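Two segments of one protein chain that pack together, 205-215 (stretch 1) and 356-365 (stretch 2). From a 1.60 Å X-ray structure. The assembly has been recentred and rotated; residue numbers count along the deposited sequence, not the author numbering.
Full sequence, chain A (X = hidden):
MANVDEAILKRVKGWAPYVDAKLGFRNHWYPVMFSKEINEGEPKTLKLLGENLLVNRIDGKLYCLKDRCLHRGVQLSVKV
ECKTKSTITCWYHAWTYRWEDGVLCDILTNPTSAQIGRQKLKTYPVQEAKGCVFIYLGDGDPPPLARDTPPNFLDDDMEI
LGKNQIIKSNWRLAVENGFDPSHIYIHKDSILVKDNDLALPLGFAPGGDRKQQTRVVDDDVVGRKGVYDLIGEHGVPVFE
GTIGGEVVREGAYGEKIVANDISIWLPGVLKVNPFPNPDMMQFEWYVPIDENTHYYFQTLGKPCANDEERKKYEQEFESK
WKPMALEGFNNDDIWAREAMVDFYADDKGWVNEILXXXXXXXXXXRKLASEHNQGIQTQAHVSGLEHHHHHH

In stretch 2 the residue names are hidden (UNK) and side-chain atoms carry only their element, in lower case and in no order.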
# COMPACT_ATOMS: atom_id res chain seq x y z
N ALA A 205 -23.30 -35.31 -9.96
CA ALA A 205 -24.40 -35.41 -8.98
C ALA A 205 -23.96 -36.46 -7.96
O ALA A 205 -23.73 -37.61 -8.35
CB ALA A 205 -25.70 -35.79 -9.66
N PRO A 206 -23.75 -36.09 -6.68
CA PRO A 206 -23.24 -37.01 -5.67
C PRO A 206 -24.20 -38.15 -5.35
O PRO A 206 -25.39 -37.88 -5.26
CB PRO A 206 -23.10 -36.17 -4.38
CG PRO A 206 -23.25 -34.72 -4.83
CD PRO A 206 -24.05 -34.77 -6.11
N GLY A 207 -23.70 -39.38 -5.17
CA GLY A 207 -24.51 -40.52 -4.69
C GLY A 207 -23.97 -41.09 -3.37
O GLY A 207 -22.77 -40.87 -3.09
N GLY A 208 -24.82 -41.79 -2.60
CA GLY A 208 -24.46 -42.44 -1.32
C GLY A 208 -24.64 -41.49 -0.15
O GLY A 208 -25.26 -40.43 -0.34
N ASP A 209 -24.10 -41.82 1.02
CA ASP A 209 -24.20 -40.94 2.22
C ASP A 209 -22.98 -40.02 2.25
O ASP A 209 -22.01 -40.26 1.48
CB ASP A 209 -24.38 -41.71 3.54
CG ASP A 209 -23.88 -43.14 3.55
OD1 ASP A 209 -22.83 -43.41 2.92
OD2 ASP A 209 -24.55 -43.99 4.17
N ARG A 210 -23.06 -38.99 3.10
CA ARG A 210 -22.00 -37.97 3.29
C ARG A 210 -20.68 -38.68 3.57
O ARG A 210 -19.67 -38.31 2.93
CB ARG A 210 -22.38 -37.03 4.45
CG ARG A 210 -21.61 -35.71 4.44
CD ARG A 210 -21.75 -34.92 5.72
NE ARG A 210 -21.63 -35.79 6.88
CZ ARG A 210 -20.51 -36.35 7.32
NH1 ARG A 210 -19.35 -36.14 6.70
NH2 ARG A 210 -20.54 -37.14 8.38
N LYS A 211 -20.68 -39.69 4.45
CA LYS A 211 -19.44 -40.32 4.98
C LYS A 211 -18.73 -41.09 3.86
O LYS A 211 -17.50 -41.29 4.01
CB LYS A 211 -19.75 -41.19 6.20
CG LYS A 211 -20.54 -42.46 5.93
CD LYS A 211 -21.39 -42.88 7.13
CE LYS A 211 -21.93 -44.29 7.04
NZ LYS A 211 -21.03 -45.28 7.69
N GLN A 212 -19.43 -41.46 2.77
CA GLN A 212 -18.86 -42.20 1.60
C GLN A 212 -18.28 -41.27 0.52
O GLN A 212 -17.73 -41.80 -0.46
CB GLN A 212 -19.93 -43.05 0.92
CG GLN A 212 -20.20 -44.34 1.66
CD GLN A 212 -21.34 -45.10 1.04
OE1 GLN A 212 -21.81 -44.78 -0.06
NE2 GLN A 212 -21.81 -46.12 1.75
N GLN A 213 -18.40 -39.95 0.65
CA GLN A 213 -17.92 -39.04 -0.42
C GLN A 213 -16.40 -38.87 -0.32
O GLN A 213 -15.79 -38.35 -1.29
CB GLN A 213 -18.53 -37.65 -0.27
CG GLN A 213 -20.05 -37.62 -0.33
CD GLN A 213 -20.57 -38.25 -1.60
OE1 GLN A 213 -20.17 -37.88 -2.71
NE2 GLN A 213 -21.48 -39.20 -1.43
N THR A 214 -15.81 -39.20 0.83
CA THR A 214 -14.34 -39.08 1.05
C THR A 214 -13.80 -40.30 1.81
O THR A 214 -14.58 -40.99 2.48
CB THR A 214 -13.99 -37.82 1.83
OG1 THR A 214 -14.60 -37.87 3.12
CG2 THR A 214 -14.44 -36.56 1.13
N ARG A 215 -12.49 -40.51 1.74
CA ARG A 215 -11.80 -41.48 2.61
C ARG A 215 -10.62 -40.72 3.22
O ARG A 215 -9.74 -40.30 2.45
CB ARG A 215 -11.38 -42.71 1.82
CG ARG A 215 -10.40 -43.65 2.51
CD ARG A 215 -10.89 -44.17 3.83
NE ARG A 215 -10.37 -45.51 4.09
CZ ARG A 215 -9.12 -45.81 4.49
NH1 ARG A 215 -8.22 -44.87 4.70
NH2 ARG A 215 -8.79 -47.07 4.69
N UNK A 356 -21.77 -26.14 -1.00
CA UNK A 356 -22.76 -27.14 -1.48
C UNK A 356 -22.11 -28.52 -1.52
O UNK A 356 -21.04 -28.71 -0.92
c UNK A 356 -22.57 -26.87 -4.07
c UNK A 356 -23.36 -26.69 -2.81
c UNK A 356 -23.20 -27.22 -5.25
c UNK A 356 -20.50 -26.81 -5.34
c UNK A 356 -21.15 -27.16 -6.50
c UNK A 356 -21.19 -26.66 -4.14
c UNK A 356 -22.51 -27.35 -6.44
N UNK A 357 -22.84 -29.49 -2.08
CA UNK A 357 -22.57 -30.90 -1.70
C UNK A 357 -21.14 -31.32 -2.03
O UNK A 357 -20.53 -32.03 -1.18
c UNK A 357 -24.96 -31.63 -1.67
c UNK A 357 -25.86 -30.56 -2.29
o UNK A 357 -27.05 -30.57 -1.92
c UNK A 357 -23.62 -31.82 -2.34
o UNK A 357 -25.39 -29.75 -3.16
N UNK A 358 -20.61 -30.99 -3.21
CA UNK A 358 -19.25 -31.45 -3.60
C UNK A 358 -18.19 -30.82 -2.69
O UNK A 358 -17.07 -31.37 -2.64
c UNK A 358 -18.97 -31.18 -5.01
o UNK A 358 -19.10 -29.80 -5.30
N UNK A 359 -18.51 -29.78 -1.92
CA UNK A 359 -17.52 -29.17 -1.02
C UNK A 359 -17.26 -30.10 0.18
O UNK A 359 -16.44 -29.73 1.05
o UNK A 359 -17.08 -26.87 -2.56
o UNK A 359 -18.95 -25.94 -1.73
c UNK A 359 -18.01 -26.80 -1.73
c UNK A 359 -17.99 -27.79 -0.57
N UNK A 360 -17.98 -31.24 0.28
CA UNK A 360 -17.67 -32.25 1.33
C UNK A 360 -16.18 -32.59 1.25
O UNK A 360 -15.55 -32.75 2.31
c UNK A 360 -18.50 -34.17 3.63
c UNK A 360 -18.57 -33.48 1.17
c UNK A 360 -18.31 -34.57 2.17
o UNK A 360 -19.25 -33.21 3.89
o UNK A 360 -17.89 -34.84 4.51
N UNK A 361 -15.61 -32.70 0.06
CA UNK A 361 -14.17 -33.01 -0.12
C UNK A 361 -13.33 -31.89 0.53
O UNK A 361 -12.40 -32.17 1.33
c UNK A 361 -13.81 -33.12 -1.56
N UNK A 362 -13.69 -30.63 0.28
CA UNK A 362 -12.96 -29.47 0.84
C UNK A 362 -13.06 -29.46 2.37
O UNK A 362 -12.02 -29.23 3.04
c UNK A 362 -13.43 -28.16 0.22
c UNK A 362 -12.88 -26.97 1.03
c UNK A 362 -12.98 -28.15 -1.25
c UNK A 362 -13.64 -27.11 -2.12
N UNK A 363 -14.26 -29.68 2.93
CA UNK A 363 -14.48 -29.66 4.39
C UNK A 363 -13.71 -30.83 5.02
O UNK A 363 -13.12 -30.63 6.06
c UNK A 363 -15.98 -29.69 4.70
c UNK A 363 -16.29 -30.13 6.11
c UNK A 363 -16.57 -28.31 4.41
N UNK A 364 -13.64 -31.97 4.38
CA UNK A 364 -12.86 -33.11 4.93
C UNK A 364 -11.38 -32.71 5.00
O UNK A 364 -10.75 -33.00 6.01
c UNK A 364 -13.05 -34.33 4.09
N UNK A 365 -10.85 -32.07 3.96
CA UNK A 365 -9.46 -31.57 3.97
C UNK A 365 -9.27 -30.56 5.12
O UNK A 365 -8.25 -30.62 5.82
c UNK A 365 -4.03 -29.39 3.52
c UNK A 365 -4.85 -28.32 3.27
c UNK A 365 -9.08 -30.96 2.60
c UNK A 365 -8.07 -29.86 2.71
c UNK A 365 -8.31 -28.54 2.52
c UNK A 365 -4.47 -30.70 3.52
c UNK A 365 -5.79 -31.01 3.30
n UNK A 365 -7.21 -27.80 2.75
c UNK A 365 -6.18 -28.63 3.05
c UNK A 365 -6.67 -29.95 3.03
O HOH W 1 -17.21 -37.31 3.65
O HOH W 2 -19.89 -35.05 -2.71

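Position 356 carries one carbon followed by a ring of six carbons, with no heteroatom: phenylalanine, F356. It is buried and out of reach of stretch 1, where an apolar ring is at home.

Position 357 has three side-chain carbons, the third bearing two oxygens, and its CB meets P206 CG at 3.8 Å: glutamate, E357. The end of the side chain leads away from stretch 1, and both carboxylate oxygens find hydrogen bonds elsewhere in the structure.

Position 358 shows one carbon and one oxygen, the pattern of serine, S358. It is buried and makes no close contact with stretch 1; its hydroxyl is hydrogen-bonded elsewhere in the structure, as suits a small polar group in the interior.

At position 359 there are two carbons, the second carrying two oxygens: aspartate, D359. The short acid curls back so that its OD2 accepts from F356 N at 2.9 Å, tying the side chain of D359 to the backbone of F356.

Position 360 again has three carbons ending in two oxygens. One oxygen lies 2.9 Å from R210 NH1, and the middle carbon of the three lies 3.9 Å from Q213 CB. This is glutamate, E360, long enough to offer methylenes to stretch 1 while its OE2 forms a salt bridge at the edge of the R210 guanidinium.

Position 361 has a single carbon, and its CA approaches T214 CG2 to 3.8 Å: alanine, A361. The small side chain leaves the helix backbone accessible to that methyl.

Position 362 has four carbons, forked at the first, with one arm two carbons long: isoleucine, I362. It points away from stretch 1 and is buried, as suits a branched hydrocarbon.

Position 363 has one carbon carrying two more and makes no contact with stretch 1: valine, V363, a compact hydrocarbon that suits a partly exposed helix position.

Position 364 has one carbon, its CB, 4.0 Å from T214 CG2: alanine, A364. One helical turn after E360, it extends the surface met by the threonine methyl.

Position 365 has one carbon and fused five- and six-membered rings holding eight carbons and one nitrogen: tryptophan, W365. It is buried beyond reach of stretch 1, with NE1 bonded elsewhere.

The contact thus joins apolar packing to a charged clasp. T214 lays its methyl against the helix, while its OG1 donates to water 1 at 2.7 Å. That water donates to E360 OE2 at 2.7 Å and to R210 O at 2.8 Å, so OE2 receives both the arginine and the water.

Stretch 2, residues 356-365: FESDEAIVAW
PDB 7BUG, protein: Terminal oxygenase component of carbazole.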